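Local coordinates for protein nicotinate phosphoribosyltransferase (Porphyromonas gingivalis, PDB 2IM5) that probably catalyses the ATP-dependent formation of nicotinate ribonucleotide from nicotinate and phosphoribosyl diphosphate, a step of NAD biosynthesis, at residues H265-T270 and L293-K298. Residues are numbered along the deposited sequence; the frame is centred on the assembly and turned at random.
Sequences HAMLFT and LRVDPK
A266 and V295 bury the most surface here, about 50 Å² each, and no hydrogen bond links the two segments, so the contact is apolar. The methyl of A266 is met by two side chains of the loop: CB of A266 lies 3.5 Å from CD1 of L293 and 4.2 Å from CG2 of V295. V295 reaches this position with CG1 anti to the backbone N (chi1 171°), which places CG2 beside that N and directs it at the helix. There CG2 of V295 also meets M267, whose CG approaches to 3.8 Å; the chain of this exposed methionine bends at chi3 (-76°) beyond that point. The turn that presents L293 and V295 together is a Schellman motif, with R294, the first residue to leave helical backbone angles after helix 279-292, at positive phi (59°). Y290 of that helix also packs on A266 and V295, while the NZ of K263 hydrogen-bonds to the carbonyl O of L293 and the NZ of K300 to that of A266. The last turn of helix 263-268 is thus joined to the loop leading from helix 279-292 into strand 301-304, in the alternating helices and parallel strands of the TIM-barrel-related NAPRTase domain.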
ATOM      1  N   HIS A 265       2.977 -11.398 -20.076  1.00 17.72           N
ATOM      2  CA  HIS A 265       2.584 -10.535 -18.974  1.00 17.67           C
ATOM      3  C   HIS A 265       2.375  -9.091 -19.429  1.00 16.42           C
ATOM      4  O   HIS A 265       1.454  -8.417 -18.972  1.00 14.85           O
ATOM      5  CB  HIS A 265       3.633 -10.612 -17.865  1.00 17.33           C
ATOM      6  CG  HIS A 265       3.636 -11.922 -17.145  1.00 16.99           C
ATOM      7  ND1 HIS A 265       4.704 -12.361 -16.395  1.00 16.68           N
ATOM      8  CD2 HIS A 265       2.697 -12.896 -17.069  1.00 16.21           C
ATOM      9  CE1 HIS A 265       4.425 -13.552 -15.891  1.00 17.88           C
ATOM     10  NE2 HIS A 265       3.212 -13.898 -16.287  1.00 16.69           N
ATOM     11  N   ALA A 266       3.230  -8.622 -20.330  1.00 16.19           N
ATOM     12  CA  ALA A 266       3.097  -7.267 -20.839  1.00 19.08           C
ATOM     13  C   ALA A 266       1.739  -7.110 -21.533  1.00 19.63           C
ATOM     14  O   ALA A 266       1.090  -6.075 -21.418  1.00 21.43           O
ATOM     15  CB  ALA A 266       4.225  -6.955 -21.817  1.00 18.43           C
ATOM     16  N   MET A 267       1.312  -8.149 -22.243  1.00 19.46           N
ATOM     17  CA  MET A 267       0.035  -8.115 -22.954  1.00 21.14           C
ATOM     18  C   MET A 267      -1.164  -8.261 -22.025  1.00 21.79           C
ATOM     19  O   MET A 267      -2.187  -7.599 -22.209  1.00 21.21           O
ATOM     20  CB  MET A 267      -0.019  -9.223 -24.006  1.00 19.97           C
ATOM     21  CG  MET A 267       0.938  -9.032 -25.182  1.00 23.20           C
ATOM     22  SD  MET A 267       0.826 -10.425 -26.302  1.00 21.75           S
ATOM     23  CE  MET A 267       1.685 -11.579 -25.430  1.00 27.50           C
ATOM     24  N   LEU A 268      -1.033  -9.124 -21.022  1.00 21.10           N
ATOM     25  CA  LEU A 268      -2.117  -9.371 -20.078  1.00 21.89           C
ATOM     26  C   LEU A 268      -2.371  -8.254 -19.057  1.00 22.94           C
ATOM     27  O   LEU A 268      -3.518  -7.856 -18.847  1.00 22.92           O
ATOM     28  CB  LEU A 268      -1.864 -10.691 -19.346  1.00 22.97           C
ATOM     29  CG  LEU A 268      -2.860 -11.131 -18.274  1.00 24.93           C
ATOM     30  CD1 LEU A 268      -4.273 -11.142 -18.832  1.00 24.20           C
ATOM     31  CD2 LEU A 268      -2.475 -12.521 -17.794  1.00 25.96           C
ATOM     32  N   PHE A 269      -1.321  -7.763 -18.402  1.00 23.16           N
ATOM     33  CA  PHE A 269      -1.492  -6.685 -17.428  1.00 22.43           C
ATOM     34  C   PHE A 269      -1.832  -5.404 -18.176  1.00 21.63           C
ATOM     35  O   PHE A 269      -1.256  -5.115 -19.226  1.00 20.57           O
ATOM     36  CB  PHE A 269      -0.219  -6.512 -16.605  1.00 23.21           C
ATOM     37  CG  PHE A 269      -0.027  -7.589 -15.579  1.00 25.66           C
ATOM     38  CD1 PHE A 269      -0.550  -7.446 -14.301  1.00 28.13           C
ATOM     39  CD2 PHE A 269       0.622  -8.775 -15.907  1.00 25.13           C
ATOM     40  CE1 PHE A 269      -0.432  -8.477 -13.354  1.00 30.03           C
ATOM     41  CE2 PHE A 269       0.744  -9.808 -14.978  1.00 27.09           C
ATOM     42  CZ  PHE A 269       0.217  -9.663 -13.696  1.00 28.21           C
ATOM     43  N   THR A 270      -2.780  -4.645 -17.641  1.00 21.73           N
ATOM     44  CA  THR A 270      -3.206  -3.404 -18.286  1.00 21.46           C
ATOM     45  C   THR A 270      -2.388  -2.210 -17.852  1.00 19.98           C
ATOM     46  O   THR A 270      -2.380  -1.188 -18.529  1.00 19.67           O
ATOM     47  CB  THR A 270      -4.676  -3.073 -17.972  1.00 21.40           C
ATOM     48  OG1 THR A 270      -4.838  -2.946 -16.554  1.00 23.77           O
ATOM     49  CG2 THR A 270      -5.600  -4.164 -18.492  1.00 22.41           C
ATOM     50  N   LEU A 293       8.720  -5.269 -27.055  1.00 28.99           N
ATOM     51  CA  LEU A 293       7.854  -6.437 -27.008  1.00 29.06           C
ATOM     52  C   LEU A 293       6.725  -6.359 -28.029  1.00 30.74           C
ATOM     53  O   LEU A 293       5.881  -7.251 -28.095  1.00 31.50           O
ATOM     54  CB  LEU A 293       7.257  -6.585 -25.610  1.00 28.79           C
ATOM     55  CG  LEU A 293       8.231  -6.906 -24.474  1.00 28.20           C
ATOM     56  CD1 LEU A 293       7.504  -6.820 -23.139  1.00 26.25           C
ATOM     57  CD2 LEU A 293       8.821  -8.299 -24.689  1.00 26.90           C
ATOM     58  N   ARG A 294       6.710  -5.294 -28.821  1.00 31.37           N
ATOM     59  CA  ARG A 294       5.674  -5.099 -29.824  1.00 33.94           C
ATOM     60  C   ARG A 294       4.288  -5.047 -29.190  1.00 33.50           C
ATOM     61  O   ARG A 294       3.334  -5.648 -29.683  1.00 33.31           O
ATOM     62  CB  ARG A 294       5.739  -6.205 -30.885  1.00 36.80           C
ATOM     63  CG  ARG A 294       6.603  -5.856 -32.094  1.00 42.27           C
ATOM     64  CD  ARG A 294       7.988  -5.352 -31.689  1.00 48.10           C
ATOM     65  NE  ARG A 294       8.726  -4.791 -32.824  1.00 52.17           N
ATOM     66  CZ  ARG A 294       9.935  -4.242 -32.741  1.00 53.17           C
ATOM     67  NH1 ARG A 294      10.558  -4.175 -31.571  1.00 53.22           N
ATOM     68  NH2 ARG A 294      10.522  -3.761 -33.832  1.00 54.33           N
ATOM     69  N   VAL A 295       4.200  -4.326 -28.079  1.00 31.71           N
ATOM     70  CA  VAL A 295       2.950  -4.133 -27.363  1.00 30.29           C
ATOM     71  C   VAL A 295       2.710  -2.629 -27.432  1.00 29.80           C
ATOM     72  O   VAL A 295       3.636  -1.845 -27.245  1.00 28.98           O
ATOM     73  CB  VAL A 295       3.069  -4.589 -25.892  1.00 30.32           C
ATOM     74  CG1 VAL A 295       1.838  -4.181 -25.110  1.00 29.41           C
ATOM     75  CG2 VAL A 295       3.249  -6.096 -25.836  1.00 30.43           C
ATOM     76  N   ASP A 296       1.475  -2.227 -27.709  1.00 29.31           N
ATOM     77  CA  ASP A 296       1.150  -0.815 -27.831  1.00 30.34           C
ATOM     78  C   ASP A 296       1.025  -0.109 -26.485  1.00 29.59           C
ATOM     79  O   ASP A 296       0.052  -0.304 -25.761  1.00 31.59           O
ATOM     80  CB  ASP A 296      -0.144  -0.653 -28.634  1.00 31.92           C
ATOM     81  CG  ASP A 296      -0.490   0.803 -28.900  1.00 33.75           C
ATOM     82  OD1 ASP A 296       0.396   1.675 -28.748  1.00 33.00           O
ATOM     83  OD2 ASP A 296      -1.651   1.071 -29.274  1.00 36.46           O
ATOM     84  N   PRO A 297       2.007   0.735 -26.142  1.00 27.72           N
ATOM     85  CA  PRO A 297       1.983   1.461 -24.870  1.00 26.49           C
ATOM     86  C   PRO A 297       0.802   2.404 -24.711  1.00 26.12           C
ATOM     87  O   PRO A 297       0.378   2.700 -23.593  1.00 26.94           O
ATOM     88  CB  PRO A 297       3.324   2.199 -24.863  1.00 25.64           C
ATOM     89  CG  PRO A 297       3.614   2.395 -26.308  1.00 25.98           C
ATOM     90  CD  PRO A 297       3.212   1.077 -26.918  1.00 26.89           C
ATOM     91  N   LYS A 298       0.262   2.870 -25.827  1.00 25.51           N
ATOM     92  CA  LYS A 298      -0.863   3.790 -25.782  1.00 25.81           C
ATOM     93  C   LYS A 298      -2.130   3.190 -25.185  1.00 25.19           C
ATOM     94  O   LYS A 298      -2.985   3.918 -24.683  1.00 25.06           O
ATOM     95  CB  LYS A 298      -1.137   4.346 -27.181  1.00 27.39           C
ATOM     96  CG  LYS A 298       0.020   5.176 -27.702  1.00 30.96           C
ATOM     97  CD  LYS A 298      -0.244   5.731 -29.090  1.00 34.80           C
ATOM     98  CE  LYS A 298       0.938   6.561 -29.571  1.00 36.56           C
ATOM     99  NZ  LYS A 298       0.657   7.167 -30.905  1.00 39.89           N
TER